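Local coordinates for protein phosphoglycerate kinase (Coxiella burnetii, PDB 4NG4) that catalyses the reversible transfer of a phosphate between ATP and 3-phosphoglycerate, a step that forms ATP in glycolysis, and works as a monomer, at residues T319-G327 with T338-A346; L233-S243 with I290-I299. All blocks are in the same frame, centred on the assembly; numbering follows the deposited sequence.

In the fold
Both contacts belong to the nucleotide-binding half of the two-domain kinase, and each contributes to the ADP pocket, contact 2 through Ile299 alone. Contact 1 ties a strand of the central parallel sheet to the helix that follows it; the strand's C-terminal end and the loop after it bring Asn323, Gly324 and Pro325 to the phosphate and ribose side of ADP, while Thr338 belongs to the magnesium site with Asp301 and Phe334. Contact 2 lies farther out, where the chain leaving helix 227-235 meets the loop entering strand 298-300; the Ile299 side chain is about 5 Å from ADP. The centres of contact 1 and contact 2 are 23 Å apart, and the nearest atoms of the two contacts about 7 Å.

Contact 1. Residues T319-G327 with T338-A346; sequences TIVWNGPIG and TRALAQAVA. With MG (magnesium ion), chain D; ADP (adenosine-5'-diphosphate), chain E.
Trp322 lays one face of its indole against Leu341, whose CD2 sits 4.1 Å from the centroid of the five-membered ring in a CH-pi contact, offset toward the rim. The six-membered ring meets the helix at Ala342 CB, 3.9 Å from Trp322 CH2. With CG anti to the backbone N (chi1 167°), the indole reaches from the strand to the helix, and Trp322 NE1 gives a hydrogen bond of 2.8 Å to Gly324 O, close to the ring plane, which fixes its rotation.

Farther toward the ligand, Thr338 divides its two branches. CG2 packs on Pro325 CB, whereas OG1 coordinates magnesium at 2.4 Å, and the loop amides of Ile326 and Gly327 converge weakly on that same oxygen. At the strand end, Asn323 ND2 bonds Gly355 O and, weakly, ADP O3B, while OD1 takes Lys208.

At the other end Ile320 CD1 meets Val345 CG1 at 4.1 Å. Strand 319-323 and the helix segment run nearly antiparallel, at 148°, as the first two elements of a beta-alpha-beta unit completed by strand 351-354. Met314 of helix 304-316 touches Ile320 and Leu341, Leu363 of helix 357-365 packs on Trp322, and Val199 of neighbouring strand 196-202 touches Trp322, Ile326 and Leu341.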
# COMPACT_ATOMS: atom_id res chain seq x y z
N THR A 319 -1.83 -7.23 17.67
CA THR A 319 -1.82 -6.50 16.40
C THR A 319 -1.00 -7.30 15.39
O THR A 319 -0.05 -7.98 15.78
CB THR A 319 -1.18 -5.10 16.54
OG1 THR A 319 -1.81 -4.39 17.61
CG2 THR A 319 -1.31 -4.32 15.24
N ILE A 320 -1.37 -7.21 14.11
CA ILE A 320 -0.65 -7.91 13.04
C ILE A 320 -0.46 -7.04 11.78
O ILE A 320 -1.39 -6.35 11.35
CB ILE A 320 -1.35 -9.21 12.64
CG1 ILE A 320 -1.47 -10.16 13.86
CG2 ILE A 320 -0.61 -9.88 11.51
CD1 ILE A 320 -2.24 -11.45 13.58
N VAL A 321 0.74 -7.06 11.20
CA VAL A 321 1.02 -6.33 9.96
C VAL A 321 1.62 -7.32 8.97
O VAL A 321 2.65 -7.88 9.24
CB VAL A 321 2.00 -5.14 10.21
CG1 VAL A 321 2.23 -4.36 8.94
CG2 VAL A 321 1.46 -4.20 11.26
N TRP A 322 0.97 -7.55 7.84
CA TRP A 322 1.40 -8.63 6.94
C TRP A 322 1.48 -8.18 5.48
O TRP A 322 0.49 -7.77 4.89
CB TRP A 322 0.47 -9.82 7.09
CG TRP A 322 0.61 -10.86 6.04
CD1 TRP A 322 1.75 -11.25 5.40
CD2 TRP A 322 -0.44 -11.66 5.49
NE1 TRP A 322 1.47 -12.23 4.48
CE2 TRP A 322 0.13 -12.50 4.52
CE3 TRP A 322 -1.81 -11.73 5.72
CZ2 TRP A 322 -0.63 -13.41 3.79
CZ3 TRP A 322 -2.56 -12.63 4.98
CH2 TRP A 322 -1.97 -13.45 4.03
N ASN A 323 2.69 -8.30 4.92
CA ASN A 323 3.01 -7.91 3.56
C ASN A 323 3.84 -8.98 2.89
O ASN A 323 5.04 -9.05 3.11
CB ASN A 323 3.81 -6.62 3.57
CG ASN A 323 4.43 -6.30 2.22
OD1 ASN A 323 5.59 -5.91 2.13
ND2 ASN A 323 3.66 -6.50 1.15
N GLY A 324 3.19 -9.80 2.08
CA GLY A 324 3.90 -10.78 1.26
C GLY A 324 3.55 -12.22 1.57
O GLY A 324 3.61 -12.66 2.73
N PRO A 325 3.19 -12.99 0.53
CA PRO A 325 2.89 -14.42 0.73
C PRO A 325 4.17 -15.20 1.04
O PRO A 325 5.26 -14.85 0.56
CB PRO A 325 2.32 -14.84 -0.61
CG PRO A 325 3.02 -13.95 -1.61
CD PRO A 325 3.30 -12.65 -0.90
N ILE A 326 4.02 -16.25 1.86
CA ILE A 326 5.17 -16.99 2.42
C ILE A 326 5.45 -18.31 1.68
O ILE A 326 6.33 -19.08 2.09
CB ILE A 326 5.00 -17.24 3.93
CG1 ILE A 326 3.71 -18.01 4.23
CG2 ILE A 326 5.00 -15.90 4.69
CD1 ILE A 326 3.93 -19.45 4.50
N GLY A 327 4.70 -18.55 0.60
CA GLY A 327 5.07 -19.56 -0.38
C GLY A 327 4.54 -19.23 -1.76
O GLY A 327 3.85 -18.22 -1.96
N THR A 338 0.59 -20.42 2.93
CA THR A 338 0.10 -19.05 2.86
C THR A 338 -1.37 -19.00 3.24
O THR A 338 -1.80 -18.07 3.89
CB THR A 338 0.35 -18.44 1.49
OG1 THR A 338 1.75 -18.53 1.20
CG2 THR A 338 -0.09 -16.98 1.43
N ARG A 339 -2.15 -20.00 2.85
CA ARG A 339 -3.54 -20.11 3.33
C ARG A 339 -3.57 -20.26 4.85
O ARG A 339 -4.21 -19.47 5.54
CB ARG A 339 -4.24 -21.31 2.69
CG ARG A 339 -5.77 -21.29 2.84
CD ARG A 339 -6.36 -22.67 2.65
NE ARG A 339 -5.59 -23.43 1.65
CZ ARG A 339 -5.81 -23.41 0.34
NH1 ARG A 339 -6.81 -22.69 -0.18
NH2 ARG A 339 -5.02 -24.13 -0.45
N ALA A 340 -2.86 -21.26 5.36
CA ALA A 340 -2.76 -21.50 6.79
C ALA A 340 -2.55 -20.20 7.52
O ALA A 340 -3.24 -19.90 8.48
CB ALA A 340 -1.62 -22.44 7.09
N LEU A 341 -1.59 -19.42 7.04
CA LEU A 341 -1.25 -18.15 7.64
C LEU A 341 -2.44 -17.20 7.53
O LEU A 341 -2.85 -16.60 8.52
CB LEU A 341 -0.02 -17.54 6.97
CG LEU A 341 0.41 -16.15 7.46
CD1 LEU A 341 1.05 -16.23 8.84
CD2 LEU A 341 1.37 -15.50 6.45
N ALA A 342 -2.98 -17.08 6.33
CA ALA A 342 -4.09 -16.16 6.09
C ALA A 342 -5.24 -16.47 7.05
O ALA A 342 -5.78 -15.57 7.69
CB ALA A 342 -4.55 -16.26 4.66
N GLN A 343 -5.58 -17.75 7.16
CA GLN A 343 -6.65 -18.20 8.04
C GLN A 343 -6.35 -17.87 9.50
O GLN A 343 -7.26 -17.46 10.24
CB GLN A 343 -6.89 -19.70 7.86
CG GLN A 343 -7.45 -20.05 6.48
CD GLN A 343 -7.64 -21.55 6.26
OE1 GLN A 343 -6.90 -22.36 6.80
NE2 GLN A 343 -8.64 -21.90 5.44
N ALA A 344 -5.09 -18.00 9.91
CA ALA A 344 -4.69 -17.69 11.29
C ALA A 344 -4.93 -16.21 11.63
O ALA A 344 -5.45 -15.89 12.70
CB ALA A 344 -3.24 -18.08 11.54
N VAL A 345 -4.58 -15.31 10.71
CA VAL A 345 -4.81 -13.88 10.90
C VAL A 345 -6.32 -13.59 10.95
O VAL A 345 -6.78 -12.76 11.74
CB VAL A 345 -4.17 -13.03 9.78
CG1 VAL A 345 -4.35 -11.53 10.02
CG2 VAL A 345 -2.68 -13.36 9.66
N ALA A 346 -7.08 -14.27 10.10
CA ALA A 346 -8.54 -14.12 10.09
C ALA A 346 -9.15 -14.52 11.45
O ALA A 346 -9.69 -13.66 12.16
CB ALA A 346 -9.16 -14.93 8.95
MG MG D . 2.17 -20.71 0.36
PB ADP E . 3.59 -8.49 -2.20
O1B ADP E . 2.37 -9.23 -1.72
O2B ADP E . 3.47 -7.98 -3.62
O3B ADP E . 4.12 -7.47 -1.21
PA ADP E . 6.21 -9.47 -2.83
O1A ADP E . 6.18 -8.46 -3.95
O2A ADP E . 7.17 -9.24 -1.70
O3A ADP E . 4.72 -9.64 -2.20
O5' ADP E . 6.54 -10.90 -3.53
C5' ADP E . 5.60 -11.98 -3.56
C4' ADP E . 5.80 -12.83 -4.81
O4' ADP E . 7.01 -13.59 -4.68
C3' ADP E . 4.64 -13.82 -5.02
O3' ADP E . 4.01 -13.59 -6.29
C2' ADP E . 5.27 -15.20 -4.91
O2' ADP E . 4.84 -16.10 -5.94
C1' ADP E . 6.78 -14.98 -4.97
N9 ADP E . 7.51 -15.89 -4.02
C8 ADP E . 7.36 -15.95 -2.68
N7 ADP E . 8.17 -16.91 -2.16
C5 ADP E . 8.86 -17.48 -3.17
C6 ADP E . 9.88 -18.54 -3.32
N6 ADP E . 10.36 -19.23 -2.25
N1 ADP E . 10.33 -18.81 -4.57
C2 ADP E . 9.88 -18.16 -5.67
N3 ADP E . 8.95 -17.18 -5.61
C4 ADP E . 8.41 -16.80 -4.41

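Contact 2. Residues L233-S243 with I290-I299; sequences LKAQGYSIGKS and IDAVTSNESI
Ile290 gives up the most surface here, packing against Leu233 and the ring of Tyr238, although the detailed placement of its CD1 is doubtful. Tyr238 is brought to this place by the end of helix 227-235, where Gly237, with positive phi, closes the last turn as a Schellman motif. Beyond the isoleucine, Val293 CG1 packs against the backbone of Ile240, 3.8 Å from Ile240 C.

Residues Ile240 to Ser243 form a type II' beta turn, with Gly241 at its second position, and this turn docks on the loop leading into strand 298-300, an outer strand of a three-stranded antiparallel sheet. The amide of Lys242 donates to Glu297 O, with Lys242 N 2.9 Å from that oxygen. The extended Lys242 side chain runs beside Asn296 in the same direction, with Lys242 CD and CE against Asn296 CB.

Ser243 works from the far end of the turn. Its backbone N closes the turn on Ile240 O, and its hydroxyl, held beside that N (chi1 -55°), donates to the same oxygen, with Ser243 OG 2.6 Å from Ile240 O and in the carbonyl plane. The same OG accepts the amide of Ile299, linking turn to strand: Ile299 N lies 2.8 Å from Ser243 OG, with an N-H...O angle of 157°. Alongside, Ile299 CD1 reaches Ile240 CG2 at 4.1 Å and Leu233 CD1 at 4.2 Å, while the carbonyl O of Ile299 takes a weak bond from ADP N6.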
# COMPACT_ATOMS: atom_id res chain seq x y z
N LEU A 233 17.83 -18.12 5.89
CA LEU A 233 18.26 -19.49 6.11
C LEU A 233 19.68 -19.77 5.57
O LEU A 233 20.42 -20.59 6.12
CB LEU A 233 17.25 -20.44 5.46
CG LEU A 233 15.82 -20.62 6.02
CD1 LEU A 233 15.05 -21.66 5.20
CD2 LEU A 233 15.85 -21.06 7.47
N LYS A 234 20.06 -19.10 4.49
CA LYS A 234 21.36 -19.32 3.87
C LYS A 234 22.45 -18.47 4.57
O LYS A 234 23.61 -18.90 4.68
CB LYS A 234 21.28 -19.02 2.38
CG LYS A 234 22.58 -19.19 1.60
CD LYS A 234 22.26 -19.61 0.20
CE LYS A 234 23.34 -19.30 -0.78
NZ LYS A 234 22.78 -19.66 -2.14
N ALA A 235 22.06 -17.28 5.04
CA ALA A 235 22.93 -16.48 5.92
C ALA A 235 23.27 -17.24 7.19
O ALA A 235 24.35 -17.07 7.70
CB ALA A 235 22.28 -15.16 6.28
N GLN A 236 22.35 -18.06 7.68
CA GLN A 236 22.58 -18.90 8.86
C GLN A 236 23.43 -20.15 8.59
O GLN A 236 23.85 -20.82 9.51
CB GLN A 236 21.26 -19.32 9.49
CG GLN A 236 20.54 -18.18 10.21
CD GLN A 236 19.75 -18.66 11.40
OE1 GLN A 236 19.25 -19.80 11.44
NE2 GLN A 236 19.63 -17.80 12.38
N GLY A 237 23.65 -20.46 7.32
CA GLY A 237 24.53 -21.56 6.95
C GLY A 237 23.83 -22.85 6.54
O GLY A 237 24.48 -23.87 6.37
N TYR A 238 22.51 -22.80 6.38
CA TYR A 238 21.76 -23.94 5.86
C TYR A 238 22.03 -24.06 4.36
O TYR A 238 22.41 -23.09 3.71
CB TYR A 238 20.26 -23.82 6.11
CG TYR A 238 19.86 -23.75 7.57
CD1 TYR A 238 19.78 -24.89 8.35
CD2 TYR A 238 19.55 -22.53 8.17
CE1 TYR A 238 19.40 -24.82 9.69
CE2 TYR A 238 19.17 -22.45 9.50
CZ TYR A 238 19.09 -23.59 10.26
OH TYR A 238 18.72 -23.47 11.59
N SER A 239 21.83 -25.27 3.84
CA SER A 239 21.85 -25.55 2.40
C SER A 239 20.42 -25.49 1.86
O SER A 239 19.51 -26.06 2.45
CB SER A 239 22.45 -26.94 2.14
OG SER A 239 23.79 -26.99 2.58
N ILE A 240 20.21 -24.79 0.74
CA ILE A 240 18.88 -24.69 0.16
C ILE A 240 18.83 -24.91 -1.36
O ILE A 240 17.88 -24.49 -2.01
CB ILE A 240 18.22 -23.35 0.54
CG1 ILE A 240 18.91 -22.17 -0.14
CG2 ILE A 240 18.27 -23.16 2.05
CD1 ILE A 240 18.42 -20.83 0.34
N GLY A 241 19.82 -25.60 -1.91
CA GLY A 241 19.80 -26.00 -3.32
C GLY A 241 19.67 -24.84 -4.29
O GLY A 241 20.42 -23.87 -4.22
N LYS A 242 18.69 -24.91 -5.18
CA LYS A 242 18.46 -23.88 -6.16
C LYS A 242 17.37 -22.91 -5.73
O LYS A 242 16.90 -22.12 -6.53
CB LYS A 242 18.14 -24.54 -7.51
CG LYS A 242 19.33 -25.38 -8.07
CD LYS A 242 18.99 -26.24 -9.30
CE LYS A 242 20.21 -27.09 -9.71
NZ LYS A 242 19.99 -28.10 -10.78
N SER A 243 16.99 -22.93 -4.46
CA SER A 243 15.98 -21.97 -3.95
C SER A 243 16.33 -20.54 -4.28
O SER A 243 17.50 -20.19 -4.32
CB SER A 243 15.80 -22.07 -2.42
OG SER A 243 15.50 -23.39 -2.01
N ILE A 290 14.67 -28.61 6.92
CA ILE A 290 15.69 -27.75 6.36
C ILE A 290 17.06 -28.47 6.21
O ILE A 290 17.78 -28.22 5.25
CB ILE A 290 15.77 -26.48 7.21
CG1 ILE A 290 16.79 -25.50 6.67
CG2 ILE A 290 16.05 -26.82 8.68
CD1 ILE A 290 16.85 -24.23 7.52
N ASP A 291 17.39 -29.36 7.15
CA ASP A 291 18.57 -30.24 7.05
C ASP A 291 18.69 -30.90 5.69
O ASP A 291 19.76 -30.95 5.09
CB ASP A 291 18.50 -31.40 8.06
CG ASP A 291 18.40 -30.94 9.51
OD1 ASP A 291 19.00 -29.91 9.88
OD2 ASP A 291 17.73 -31.65 10.29
N ALA A 292 17.56 -31.44 5.22
CA ALA A 292 17.54 -32.49 4.20
C ALA A 292 17.42 -31.99 2.76
O ALA A 292 17.32 -32.82 1.87
CB ALA A 292 16.43 -33.48 4.50
N VAL A 293 17.47 -30.67 2.54
CA VAL A 293 17.36 -30.10 1.19
C VAL A 293 18.62 -30.42 0.36
O VAL A 293 19.71 -29.95 0.68
CB VAL A 293 17.13 -28.56 1.20
CG1 VAL A 293 17.03 -28.01 -0.22
CG2 VAL A 293 15.87 -28.20 1.98
N THR A 294 18.44 -31.21 -0.71
CA THR A 294 19.54 -31.63 -1.57
C THR A 294 19.83 -30.55 -2.63
O THR A 294 19.20 -29.50 -2.64
CB THR A 294 19.24 -33.01 -2.20
OG1 THR A 294 18.15 -32.91 -3.13
CG2 THR A 294 18.91 -34.02 -1.11
N SER A 295 20.79 -30.81 -3.51
CA SER A 295 21.40 -29.74 -4.29
C SER A 295 20.62 -29.26 -5.51
O SER A 295 20.96 -28.23 -6.07
CB SER A 295 22.82 -30.13 -4.72
OG SER A 295 22.81 -31.02 -5.82
N ASN A 296 19.59 -29.98 -5.94
CA ASN A 296 18.74 -29.45 -7.02
C ASN A 296 17.27 -29.57 -6.71
O ASN A 296 16.48 -29.99 -7.56
CB ASN A 296 19.09 -30.06 -8.39
CG ASN A 296 18.96 -31.55 -8.42
OD1 ASN A 296 18.82 -32.19 -7.39
ND2 ASN A 296 18.99 -32.11 -9.62
N GLU A 297 16.93 -29.18 -5.48
CA GLU A 297 15.57 -28.91 -5.06
C GLU A 297 15.48 -27.43 -4.71
O GLU A 297 16.50 -26.77 -4.54
CB GLU A 297 15.23 -29.71 -3.81
CG GLU A 297 15.30 -31.19 -3.97
CD GLU A 297 14.88 -31.92 -2.70
OE1 GLU A 297 15.62 -31.85 -1.67
OE2 GLU A 297 13.82 -32.56 -2.75
N SER A 298 14.26 -26.92 -4.58
CA SER A 298 14.05 -25.53 -4.21
C SER A 298 12.91 -25.47 -3.21
O SER A 298 11.98 -26.28 -3.28
CB SER A 298 13.70 -24.68 -5.44
OG SER A 298 14.46 -25.02 -6.57
N ILE A 299 12.97 -24.50 -2.30
CA ILE A 299 11.91 -24.31 -1.31
C ILE A 299 10.79 -23.45 -1.88
O ILE A 299 11.03 -22.31 -2.26
CB ILE A 299 12.45 -23.65 -0.04
CG1 ILE A 299 13.52 -24.56 0.60
CG2 ILE A 299 11.31 -23.38 0.94
CD1 ILE A 299 14.23 -23.94 1.81